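Local atomic coordinates of transcriptional regulator, PadR family (Bacillus cereus, PDB entry 4ESB), a protein that probably binds DNA through a winged helix-turn-helix domain and regulates transcription as a dimer. Residues Gly92-Ser95 against Thr96-Asn100; Gly8-Glu11 against Gly12-Tyr16; Gly43-Tyr46 against Pro47-Arg51. All blocks are in the same frame, centred on the assembly; numbering follows the deposited sequence.

Interaction 1. Residues Gly92-Ser95 against Thr96-Asn100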
# COMPACT_ATOMS: atom_id res chain seq x y z
N GLY A 92 1.14 8.68 -4.55
CA GLY A 92 0.83 10.01 -4.03
C GLY A 92 -0.67 10.16 -3.83
O GLY A 92 -1.13 10.89 -2.96
N MET A 93 -1.42 9.44 -4.66
CA MET A 93 -2.87 9.45 -4.59
C MET A 93 -3.34 8.74 -3.32
O MET A 93 -4.04 9.32 -2.50
CB MET A 93 -3.43 8.73 -5.82
CG MET A 93 -4.79 9.20 -6.28
SD MET A 93 -5.19 8.58 -7.93
CE MET A 93 -3.92 9.38 -8.92
N VAL A 94 -2.93 7.49 -3.18
CA VAL A 94 -3.30 6.68 -2.02
C VAL A 94 -2.76 7.26 -0.72
O VAL A 94 -3.45 7.28 0.30
CB VAL A 94 -2.80 5.23 -2.17
CG1 VAL A 94 -1.28 5.19 -2.25
CG2 VAL A 94 -3.30 4.36 -1.03
N SER A 95 -1.52 7.74 -0.75
CA SER A 95 -0.90 8.34 0.42
C SER A 95 -1.75 9.50 0.92
O SER A 95 -2.08 9.58 2.10
CB SER A 95 0.51 8.83 0.08
OG SER A 95 1.07 9.60 1.13
N THR A 96 -2.09 10.40 0.01
CA THR A 96 -2.92 11.56 0.33
C THR A 96 -4.28 11.13 0.87
O THR A 96 -4.76 11.66 1.87
CB THR A 96 -3.12 12.46 -0.90
OG1 THR A 96 -1.90 13.16 -1.19
CG2 THR A 96 -4.24 13.47 -0.68
N THR A 97 -4.90 10.18 0.18
CA THR A 97 -6.23 9.71 0.54
C THR A 97 -6.27 9.09 1.94
O THR A 97 -7.10 9.45 2.77
CB THR A 97 -6.74 8.68 -0.49
OG1 THR A 97 -6.89 9.31 -1.76
CG2 THR A 97 -8.08 8.09 -0.06
N VAL A 98 -5.36 8.15 2.20
CA VAL A 98 -5.33 7.46 3.48
C VAL A 98 -4.90 8.38 4.62
O VAL A 98 -5.48 8.36 5.71
CB VAL A 98 -4.39 6.23 3.44
CG1 VAL A 98 -4.18 5.66 4.84
CG2 VAL A 98 -4.96 5.16 2.52
N ASN A 99 -3.87 9.19 4.38
CA ASN A 99 -3.35 10.09 5.42
C ASN A 99 -4.35 11.16 5.84
O ASN A 99 -4.42 11.51 7.01
CB ASN A 99 -2.04 10.74 4.97
CG ASN A 99 -0.84 9.85 5.20
OD1 ASN A 99 -0.83 9.04 6.13
ND2 ASN A 99 0.19 10.01 4.38
N ASN A 100 -5.12 11.68 4.89
CA ASN A 100 -6.15 12.66 5.22
C ASN A 100 -7.26 12.01 6.05
O ASN A 100 -7.77 12.61 7.00
CB ASN A 100 -6.75 13.28 3.96
CG ASN A 100 -5.82 14.28 3.30
OD1 ASN A 100 -4.81 14.68 3.87
ND2 ASN A 100 -6.17 14.69 2.09
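Thr-96 and Thr-97 each fold a hydroxyl back onto the helix turn before, bonding to Gly-92 and Met-93 in the C-terminal part of the long helix 78-101, which packs against the second subunit of this PadR-family winged-helix protein. Thr-96 has OG1 beside its own backbone N and anti to its carbonyl carbon (chi1 -73°), a placement that swings the oxygen toward the preceding turn. There OG1 donates to Gly-92 O at 3.0 Å, nearly along the C=O axis. The same carbonyl takes Thr-96 N at 3.2 Å from above its plane, and thus serves two donors of one residue. Met-93 O is doubly used in turn, but the roles are exchanged: Thr-97 N, at 2.9 Å, is tilted only 17° from the carbonyl plane, while Thr-97 OG1, also 2.9 Å from Met-93 O, sits well above it. Both hydroxyls therefore spend their hydrogen within the helix. The alpha-helical pattern continues with Val-98 N to Val-94 O, a nearly straight bond (N-H...O 173°), and Asn-99 N to Ser-95 O.

The amide of Asn-99 is engaged mainly between subunits. Its OD1 accepts from Trp-91 NE1 of the second subunit, and its ND2 makes a weak hydrogen bond to Ser-95 OG of that subunit; by symmetry Ser-95 OG takes a similarly weak one from Asn-99 ND2 of the second subunit. Val-94 meets Val-9, and Val-98 meets Trp-91, both of the second subunit. Val-94 and Val-98 run alongside each other from successive turns, Val-94 CG2 being 4.0 Å from Val-98 CG2.

Interaction 2. Residues Gly8-Glu11 against Gly12-Tyr16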
# COMPACT_ATOMS: atom_id res chain seq x y z
N GLY A 8 4.02 -4.59 -0.85
CA GLY A 8 3.21 -3.99 -1.90
C GLY A 8 3.98 -2.92 -2.64
O GLY A 8 3.94 -2.84 -3.87
N VAL A 9 4.71 -2.10 -1.89
CA VAL A 9 5.38 -0.93 -2.43
C VAL A 9 6.88 -1.15 -2.65
O VAL A 9 7.60 -0.22 -3.04
CB VAL A 9 5.23 0.27 -1.49
CG1 VAL A 9 3.76 0.57 -1.24
CG2 VAL A 9 5.95 0.01 -0.17
N LEU A 10 7.36 -2.36 -2.41
CA LEU A 10 8.79 -2.64 -2.45
C LEU A 10 9.33 -2.63 -3.88
O LEU A 10 10.43 -2.14 -4.12
CB LEU A 10 9.08 -3.98 -1.77
CG LEU A 10 10.54 -4.45 -1.72
CD1 LEU A 10 11.41 -3.49 -0.93
CD2 LEU A 10 10.61 -5.84 -1.13
N GLU A 11 8.56 -3.19 -4.81
CA GLU A 11 8.96 -3.20 -6.21
C GLU A 11 9.13 -1.77 -6.73
O GLU A 11 10.08 -1.48 -7.46
CB GLU A 11 7.92 -3.94 -7.05
CG GLU A 11 8.22 -3.98 -8.54
CD GLU A 11 7.50 -5.11 -9.26
OE1 GLU A 11 6.82 -5.90 -8.58
OE2 GLU A 11 7.62 -5.20 -10.50
N GLY A 12 8.22 -0.89 -6.33
CA GLY A 12 8.27 0.50 -6.75
C GLY A 12 9.45 1.26 -6.17
O GLY A 12 10.05 2.09 -6.85
N CYS A 13 9.78 0.97 -4.92
CA CYS A 13 10.89 1.65 -4.26
C CYS A 13 12.22 1.15 -4.80
O CYS A 13 13.20 1.89 -4.86
CB CYS A 13 10.82 1.44 -2.75
SG CYS A 13 9.43 2.31 -1.97
N ILE A 14 12.24 -0.12 -5.20
CA ILE A 14 13.41 -0.69 -5.86
C ILE A 14 13.63 -0.03 -7.22
O ILE A 14 14.76 0.29 -7.59
CB ILE A 14 13.26 -2.22 -6.03
CG1 ILE A 14 13.59 -2.91 -4.71
CG2 ILE A 14 14.17 -2.73 -7.15
CD1 ILE A 14 13.43 -4.42 -4.75
N LEU A 15 12.55 0.18 -7.97
CA LEU A 15 12.66 0.86 -9.26
C LEU A 15 13.14 2.30 -9.06
O LEU A 15 13.97 2.78 -9.82
CB LEU A 15 11.32 0.87 -10.00
CG LEU A 15 10.83 -0.47 -10.57
CD1 LEU A 15 9.43 -0.31 -11.15
CD2 LEU A 15 11.79 -0.99 -11.63
N TYR A 16 12.61 2.97 -8.04
CA TYR A 16 13.02 4.34 -7.77
C TYR A 16 14.52 4.41 -7.53
O TYR A 16 15.22 5.22 -8.13
CB TYR A 16 12.30 4.92 -6.55
CG TYR A 16 12.77 6.32 -6.24
CD1 TYR A 16 12.35 7.40 -7.01
CD2 TYR A 16 13.65 6.56 -5.19
CE1 TYR A 16 12.79 8.68 -6.73
CE2 TYR A 16 14.08 7.84 -4.91
CZ TYR A 16 13.65 8.89 -5.68
OH TYR A 16 14.09 10.17 -5.40
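Leu-10 O receives Ile-14 N at 2.9 Å, Glu-11 O receives Leu-15 N at 3.0 Å, and Val-9 O receives Cys-13 N at 3.1 Å: three successive i to i+4 bonds that wind the first turns of helix 10-20. None is quite straight; the N-H...O angle of the Cys-13 bond is 149°. Thiol and carbonyl also meet here, Cys-13 SG lying 3.3 Å from Val-9 O, because SG sits beside its own backbone N (chi1 -69°).

Side chains then spread from this backbone in several directions. Leu-10 and Ile-14 cross obliquely, one turn apart, with Leu-10 CG 4.2 Å from Ile-14 CD1; both also pack on Leu-32 of helix 25-34. Leu-15 lays CG 3.4 Å from Glu-11 O and reaches Met-52 of helix 42-54. On another flank, Val-9 touches Phe-87 of helix 78-101, as well as Val-98 of the second subunit, and Cys-13 meets Leu-101 of that subunit. Helix 10-20 thus lies centrally in the winged-helix domain, touching its other helices and the dimer partner.

Glu-11 differs from its apolar neighbours. Its extended chain lies on Leu-48 and Met-52, and OE1 makes a long, weak ion pair with Arg-51 NH2. Among the residues of 8-16 that meet one another, Glu-11 carries the one charged side chain and the others are aliphatic or a thiol, which implies that the helix is held in place chiefly by shape and burial, with charge probably a minor contribution.

Interaction 3. Residues Gly43-Tyr46 against Pro47-Arg51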
# COMPACT_ATOMS: atom_id res chain seq x y z
N GLY A 43 18.75 -12.24 0.10
CA GLY A 43 18.09 -13.53 -0.02
C GLY A 43 16.59 -13.40 -0.18
O GLY A 43 15.97 -14.15 -0.93
N SER A 44 15.99 -12.44 0.53
CA SER A 44 14.54 -12.30 0.55
C SER A 44 14.00 -11.57 -0.68
O SER A 44 12.88 -11.83 -1.12
CB SER A 44 14.09 -11.59 1.83
OG SER A 44 14.27 -10.20 1.75
N ILE A 45 14.79 -10.65 -1.25
CA ILE A 45 14.35 -9.91 -2.43
C ILE A 45 14.87 -10.50 -3.73
O ILE A 45 14.50 -10.05 -4.82
CB ILE A 45 14.79 -8.42 -2.38
CG1 ILE A 45 16.30 -8.28 -2.61
CG2 ILE A 45 14.37 -7.77 -1.07
CD1 ILE A 45 16.78 -6.85 -2.68
N TYR A 46 15.73 -11.51 -3.64
CA TYR A 46 16.36 -12.08 -4.83
C TYR A 46 15.33 -12.54 -5.86
O TYR A 46 15.43 -12.19 -7.04
CB TYR A 46 17.28 -13.25 -4.46
CG TYR A 46 18.04 -13.81 -5.64
CD1 TYR A 46 18.87 -13.00 -6.40
CD2 TYR A 46 17.92 -15.15 -5.99
CE1 TYR A 46 19.56 -13.51 -7.47
CE2 TYR A 46 18.62 -15.67 -7.06
CZ TYR A 46 19.43 -14.84 -7.80
OH TYR A 46 20.13 -15.34 -8.87
N PRO A 47 14.33 -13.32 -5.43
CA PRO A 47 13.33 -13.82 -6.38
C PRO A 47 12.56 -12.67 -7.04
O PRO A 47 12.10 -12.80 -8.18
CB PRO A 47 12.39 -14.66 -5.51
CG PRO A 47 13.16 -14.94 -4.26
CD PRO A 47 14.03 -13.75 -4.05
N LEU A 48 12.41 -11.57 -6.32
CA LEU A 48 11.75 -10.39 -6.87
C LEU A 48 12.64 -9.73 -7.92
O LEU A 48 12.14 -9.24 -8.93
CB LEU A 48 11.42 -9.39 -5.75
CG LEU A 48 10.88 -8.02 -6.18
CD1 LEU A 48 9.63 -8.17 -7.03
CD2 LEU A 48 10.60 -7.16 -4.95
N LEU A 49 13.95 -9.73 -7.69
CA LEU A 49 14.89 -9.17 -8.66
C LEU A 49 14.93 -10.02 -9.93
O LEU A 49 15.06 -9.49 -11.03
CB LEU A 49 16.30 -9.08 -8.07
CG LEU A 49 16.59 -8.00 -7.03
CD1 LEU A 49 18.06 -8.06 -6.66
CD2 LEU A 49 16.23 -6.61 -7.54
N LEU A 50 14.83 -11.34 -9.77
CA LEU A 50 14.85 -12.24 -10.91
C LEU A 50 13.62 -12.01 -11.78
O LEU A 50 13.67 -12.12 -13.00
CB LEU A 50 14.86 -13.70 -10.45
CG LEU A 50 16.17 -14.26 -9.89
CD1 LEU A 50 15.92 -15.64 -9.29
CD2 LEU A 50 17.24 -14.33 -10.97
N ARG A 51 12.51 -11.69 -11.12
CA ARG A 51 11.24 -11.52 -11.80
C ARG A 51 11.17 -10.16 -12.48
O ARG A 51 10.69 -10.05 -13.61
CB ARG A 51 10.10 -11.69 -10.80
CG ARG A 51 8.72 -11.62 -11.40
CD ARG A 51 7.67 -12.11 -10.42
NE ARG A 51 7.35 -11.10 -9.41
CZ ARG A 51 6.49 -10.10 -9.60
NH1 ARG A 51 5.87 -9.96 -10.76
NH2 ARG A 51 6.27 -9.23 -8.62
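Leu-50 lies over one face of the Tyr-46 ring in a CH-pi contact, its CG 4.1 Å from the ring centroid and 17° off the normal. CG is offset toward the CE2-CZ part of the rim, and the methyls follow it: Leu-50 CD1 is 3.5 Å from Tyr-46 CE2, and Leu-50 CD2 is 3.7 Å from Tyr-46 OH. What places the ring is its first torsion, CG anti to the backbone N (chi1 -176°). Leu-50 N bonds to Tyr-46 O at 2.9 Å, which keeps the two residues one turn apart.

Pro-47 fits as a knob among Gly-43, Ser-44, Ile-45 and Tyr-46, with CD 3.7 Å from Gly-43 O. Having no N-H, it cannot continue the bonding of the turn before, and the helix kinks here. By its place in the winged helix-turn-helix order, helix 42-54 is probably the recognition helix, consistent with the exposed Tyr-46 and Pro-47.

Ile-45 and Leu-49 face the rest of the domain. Leu-49 N bonds to Ile-45 O at 2.9 Å, and the CD1 methyls of Ile-45 and Leu-49 approach to 4.4 Å. Both residues rest on Leu-28 of helix 25-34. Beyond them, Ser-44 OG is hydrogen-bonded to Ser-41 N, and Arg-51 NH1 forms a salt bridge with Glu-55 OE2.

Interaction 2 is the core contact, with its centre about 4 Å from that of the chain; interactions 1 and 3 are partly buried and lie on opposite sides of the chain's centre. Interactions 2 and 3 touch directly: Leu-48 CD2 is 4.0 Å from both Leu-10 CD2 and Ile-14 CD1, joining helix 10-20 to helix 42-54. Within one chain interaction 1 does not touch interaction 2, but across the dimer Val-94 and Val-98 of one subunit pack on Val-9 of the other. Chemistry follows place: threonine hydroxyls and an intersubunit amide at 92-100, aliphatic packing at 8-16 with thiol and tyrosine also meeting the second subunit, and a tyrosine, proline and leucine surface at 43-51.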